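Local atomic coordinates of DyP (PDB entry 3VXJ), a protein that probably uses hydrogen peroxide to oxidise dyes and phenolic compounds at a heme b cofactor, as a fungal dye-decolorizing peroxidase. Residues K38-S51 with L430-A442. Sequence-based numbering, arbitrary orientation.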
loop_
_atom_site.group_PDB
_atom_site.type_symbol
_atom_site.label_atom_id
_atom_site.label_comp_id
_atom_site.label_asym_id
_atom_site.label_seq_id
_atom_site.Cartn_x
_atom_site.Cartn_y
_atom_site.Cartn_z
ATOM N N LYS A 38 2.188 20.545 21.210
ATOM C CA LYS A 38 2.340 19.486 22.198
ATOM C C LYS A 38 1.185 19.433 23.192
ATOM O O LYS A 38 0.699 18.353 23.497
ATOM C CB LYS A 38 3.679 19.612 22.920
ATOM C CG LYS A 38 4.861 19.263 22.023
ATOM C CD LYS A 38 6.179 19.433 22.725
ATOM C CE LYS A 38 7.303 19.173 21.744
ATOM N NZ LYS A 38 8.578 18.883 22.429
ATOM N N THR A 39 0.723 20.584 23.682
ATOM C CA THR A 39 -0.421 20.578 24.581
ATOM C C THR A 39 -1.703 20.183 23.843
ATOM O O THR A 39 -2.512 19.417 24.375
ATOM C CB THR A 39 -0.564 21.899 25.380
ATOM O OG1 THR A 39 -1.711 21.817 26.239
ATOM C CG2 THR A 39 -0.692 23.119 24.459
ATOM N N ALA A 40 -1.877 20.672 22.615
ATOM C CA ALA A 40 -3.005 20.221 21.788
ATOM C C ALA A 40 -2.968 18.697 21.590
ATOM O O ALA A 40 -4.006 18.040 21.632
ATOM C CB ALA A 40 -3.019 20.943 20.448
ATOM N N LEU A 41 -1.774 18.147 21.375
ATOM C CA LEU A 41 -1.616 16.709 21.160
ATOM C C LEU A 41 -2.021 15.901 22.391
ATOM O O LEU A 41 -2.694 14.877 22.267
ATOM C CB LEU A 41 -0.180 16.380 20.748
ATOM C CG LEU A 41 0.067 14.934 20.311
ATOM C CD1 LEU A 41 -0.810 14.577 19.117
ATOM C CD2 LEU A 41 1.522 14.715 19.970
ATOM N N LYS A 42 -1.618 16.366 23.571
ATOM C CA LYS A 42 -1.996 15.714 24.821
ATOM C C LYS A 42 -3.508 15.730 25.046
ATOM O O LYS A 42 -4.051 14.797 25.628
ATOM C CB LYS A 42 -1.246 16.331 26.002
ATOM C CG LYS A 42 0.219 15.911 26.062
ATOM C CD LYS A 42 1.001 16.680 27.121
ATOM C CE LYS A 42 2.280 15.945 27.491
ATOM N NZ LYS A 42 3.111 16.686 28.489
ATOM N N THR A 43 -4.176 16.785 24.578
ATOM C CA THR A 43 -5.636 16.861 24.585
ATOM C C THR A 43 -6.242 15.876 23.583
ATOM O O THR A 43 -7.214 15.175 23.877
ATOM C CB THR A 43 -6.115 18.280 24.200
ATOM O OG1 THR A 43 -5.551 19.237 25.103
ATOM C CG2 THR A 43 -7.625 18.378 24.254
ATOM N N TYR A 44 -5.658 15.847 22.394
ATOM C CA TYR A 44 -6.210 15.112 21.264
ATOM C C TYR A 44 -6.110 13.589 21.397
ATOM O O TYR A 44 -7.073 12.874 21.119
ATOM C CB TYR A 44 -5.522 15.587 19.981
ATOM C CG TYR A 44 -6.198 15.121 18.719
ATOM C CD1 TYR A 44 -7.356 15.748 18.266
ATOM C CD2 TYR A 44 -5.679 14.061 17.974
ATOM C CE1 TYR A 44 -7.984 15.326 17.110
ATOM C CE2 TYR A 44 -6.298 13.622 16.820
ATOM C CZ TYR A 44 -7.448 14.260 16.390
ATOM O OH TYR A 44 -8.075 13.836 15.248
ATOM N N VAL A 45 -4.956 13.099 21.841
ATOM C CA VAL A 45 -4.659 11.665 21.755
ATOM C C VAL A 45 -5.669 10.764 22.485
ATOM O O VAL A 45 -6.233 9.868 21.858
ATOM C CB VAL A 45 -3.188 11.351 22.135
ATOM C CG1 VAL A 45 -2.959 9.839 22.284
ATOM C CG2 VAL A 45 -2.252 11.921 21.103
ATOM N N PRO A 46 -5.929 11.014 23.787
ATOM C CA PRO A 46 -6.861 10.124 24.488
ATOM C C PRO A 46 -8.274 10.151 23.912
ATOM O O PRO A 46 -9.012 9.177 24.053
ATOM C CB PRO A 46 -6.871 10.670 25.927
ATOM C CG PRO A 46 -6.362 12.065 25.814
ATOM C CD PRO A 46 -5.383 12.046 24.690
ATOM N N GLU A 47 -8.635 11.255 23.262
ATOM C CA GLU A 47 -9.978 11.442 22.709
ATOM C C GLU A 47 -10.195 10.798 21.341
ATOM O O GLU A 47 -11.288 10.311 21.048
ATOM C CB GLU A 47 -10.320 12.938 22.621
ATOM C CG GLU A 47 -10.307 13.684 23.955
ATOM C CD GLU A 47 -11.090 12.980 25.056
ATOM O OE1 GLU A 47 -12.287 12.675 24.854
ATOM O OE2 GLU A 47 -10.503 12.736 26.136
ATOM N N ARG A 48 -9.155 10.805 20.514
ATOM C CA ARG A 48 -9.318 10.553 19.080
ATOM C C ARG A 48 -8.447 9.461 18.463
ATOM O O ARG A 48 -8.807 8.903 17.427
ATOM C CB ARG A 48 -9.103 11.851 18.297
ATOM C CG ARG A 48 -10.108 12.961 18.621
ATOM C CD ARG A 48 -11.464 12.703 17.983
ATOM N NE ARG A 48 -12.367 13.832 18.187
ATOM C CZ ARG A 48 -13.504 13.786 18.876
ATOM N NH1 ARG A 48 -13.912 12.650 19.430
ATOM N NH2 ARG A 48 -14.242 14.880 18.997
ATOM N N ILE A 49 -7.291 9.176 19.055
ATOM C CA ILE A 49 -6.358 8.244 18.408
ATOM C C ILE A 49 -6.794 6.802 18.654
ATOM O O ILE A 49 -6.882 6.352 19.800
ATOM C CB ILE A 49 -4.887 8.490 18.810
ATOM C CG1 ILE A 49 -4.419 9.888 18.350
ATOM C CG2 ILE A 49 -3.978 7.379 18.246
ATOM C CD1 ILE A 49 -4.275 10.098 16.830
ATOM N N THR A 50 -7.056 6.095 17.561
ATOM C CA THR A 50 -7.695 4.789 17.583
ATOM C C THR A 50 -6.699 3.635 17.599
ATOM O O THR A 50 -5.876 3.502 16.683
ATOM C CB THR A 50 -8.631 4.656 16.370
ATOM O OG1 THR A 50 -9.412 5.853 16.243
ATOM C CG2 THR A 50 -9.550 3.464 16.536
ATOM N N SER A 51 -6.789 2.806 18.635
ATOM C CA SER A 51 -5.918 1.652 18.802
ATOM C C SER A 51 -6.378 0.423 18.019
ATOM O O SER A 51 -7.534 0.340 17.584
ATOM C CB SER A 51 -5.833 1.275 20.282
ATOM O OG SER A 51 -7.063 0.720 20.729
ATOM N N LEU A 430 4.873 6.328 12.798
ATOM C CA LEU A 430 3.701 6.333 13.676
ATOM C C LEU A 430 4.101 5.760 15.022
ATOM O O LEU A 430 4.318 4.557 15.140
ATOM C CB LEU A 430 2.556 5.506 13.083
ATOM C CG LEU A 430 1.705 6.153 11.992
ATOM C CD1 LEU A 430 2.480 6.321 10.690
ATOM C CD2 LEU A 430 0.459 5.330 11.770
ATOM N N PRO A 431 4.187 6.620 16.056
ATOM C CA PRO A 431 4.581 6.110 17.365
ATOM C C PRO A 431 3.455 5.307 18.029
ATOM O O PRO A 431 2.295 5.317 17.573
ATOM C CB PRO A 431 4.838 7.393 18.171
ATOM C CG PRO A 431 5.037 8.484 17.138
ATOM C CD PRO A 431 4.118 8.089 16.032
ATOM N N SER A 432 3.792 4.606 19.104
ATOM C CA SER A 432 2.761 4.052 19.972
ATOM C C SER A 432 1.907 5.177 20.556
ATOM O O SER A 432 2.293 6.360 20.567
ATOM C CB SER A 432 3.386 3.234 21.102
ATOM O OG SER A 432 4.019 4.084 22.042
ATOM N N ILE A 433 0.748 4.806 21.070
ATOM C CA ILE A 433 -0.172 5.793 21.610
ATOM C C ILE A 433 0.437 6.461 22.850
ATOM O O ILE A 433 0.376 7.689 22.991
ATOM C CB ILE A 433 -1.571 5.175 21.848
ATOM C CG1 ILE A 433 -2.183 4.758 20.495
ATOM C CG2 ILE A 433 -2.499 6.151 22.593
ATOM C CD1 ILE A 433 -3.520 4.052 20.589
ATOM N N SER A 434 1.054 5.665 23.724
ATOM C CA SER A 434 1.727 6.217 24.897
ATOM C C SER A 434 2.889 7.123 24.489
ATOM O O SER A 434 3.083 8.180 25.081
ATOM C CB SER A 434 2.183 5.105 25.855
ATOM O OG SER A 434 3.104 4.226 25.235
ATOM N N ALA A 435 3.645 6.742 23.456
ATOM C CA ALA A 435 4.770 7.573 23.023
ATOM C C ALA A 435 4.321 8.933 22.496
ATOM O O ALA A 435 5.039 9.920 22.639
ATOM C CB ALA A 435 5.623 6.852 21.999
ATOM N N LEU A 436 3.131 8.988 21.901
ATOM C CA LEU A 436 2.593 10.262 21.434
ATOM C C LEU A 436 2.557 11.316 22.535
ATOM O O LEU A 436 2.937 12.466 22.318
ATOM C CB LEU A 436 1.201 10.082 20.836
ATOM C CG LEU A 436 1.128 9.453 19.444
ATOM C CD1 LEU A 436 -0.319 9.223 19.076
ATOM C CD2 LEU A 436 1.809 10.316 18.388
ATOM N N THR A 437 2.104 10.916 23.719
ATOM C CA THR A 437 1.981 11.859 24.827
ATOM C C THR A 437 3.200 11.896 25.753
ATOM O O THR A 437 3.563 12.967 26.251
ATOM C CB THR A 437 0.671 11.635 25.629
ATOM O OG1 THR A 437 0.659 10.317 26.194
ATOM C CG2 THR A 437 -0.535 11.812 24.711
ATOM N N ALA A 438 3.834 10.742 25.972
ATOM C CA ALA A 438 4.955 10.639 26.915
ATOM C C ALA A 438 6.283 11.100 26.319
ATOM O O ALA A 438 7.188 11.504 27.051
ATOM C CB ALA A 438 5.079 9.217 27.457
ATOM N N THR A 439 6.393 11.047 24.995
ATOM C CA THR A 439 7.641 11.403 24.314
ATOM C C THR A 439 7.448 12.563 23.349
ATOM O O THR A 439 8.050 13.628 23.530
ATOM C CB THR A 439 8.260 10.197 23.575
ATOM O OG1 THR A 439 8.459 9.127 24.504
ATOM C CG2 THR A 439 9.601 10.571 22.949
ATOM N N ILE A 440 6.599 12.378 22.340
ATOM C CA ILE A 440 6.445 13.394 21.293
ATOM C C ILE A 440 5.971 14.720 21.891
ATOM O O ILE A 440 6.438 15.799 21.498
ATOM C CB ILE A 440 5.482 12.942 20.153
ATOM C CG1 ILE A 440 5.921 11.604 19.535
ATOM C CG2 ILE A 440 5.366 14.029 19.084
ATOM C CD1 ILE A 440 7.379 11.535 19.055
ATOM N N ALA A 441 5.056 14.631 22.855
ATOM C CA ALA A 441 4.457 15.809 23.475
ATOM C C ALA A 441 5.122 16.247 24.783
ATOM O O ALA A 441 4.629 17.163 25.453
ATOM C CB ALA A 441 2.977 15.575 23.696
ATOM N N ALA A 442 6.230 15.605 25.148
ATOM C CA ALA A 442 6.936 15.935 26.388
ATOM C C ALA A 442 7.626 17.299 26.315
ATOM O O ALA A 442 7.742 17.997 27.321
ATOM C CB ALA A 442 7.940 14.844 26.743
ATOM O OXT ALA A 442 8.085 17.724 25.252
#
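V45 packs on the C-terminal helix 433-440, while K38, a little under two turns earlier, lies against the chain end at A441 and A442; the axes of 38-48 and 433-440 form an antiparallel pair, approaching to 9.4 Å at a crossing angle of -160°. Helix 34-48 belongs to the first ferredoxin-like half of the DyP fold and helix 433-440 follows the last strand of the second, so the pair joins the two halves at a distance from the heme. The side chain of K38 runs along the chain end: CB lies 3.6 Å from A441 O, CG rests against A441 CA, CD lies between A442 OXT and I440 O, CE passes I440 O at 3.5 Å, and NZ forms a salt bridge with A442 OXT at 3.1 Å. The same NZ also donates to L79 O. With an alanine at this position, the terminal carboxylate would probably lose its charged mate and the last residues could move more freely. Farther along, V45 parts its methyls, CG1 meeting I433 CG2 and CG2 meeting L436 CD1, while T437 CG2 comes to V45 CB at 3.7 Å. With CG1 anti to the carbonyl carbon (chi1 -65°) and CD1 extended beyond it, I433 passes I49 in the opposite direction and brings its CD1 within 3.6 Å of S51 CB.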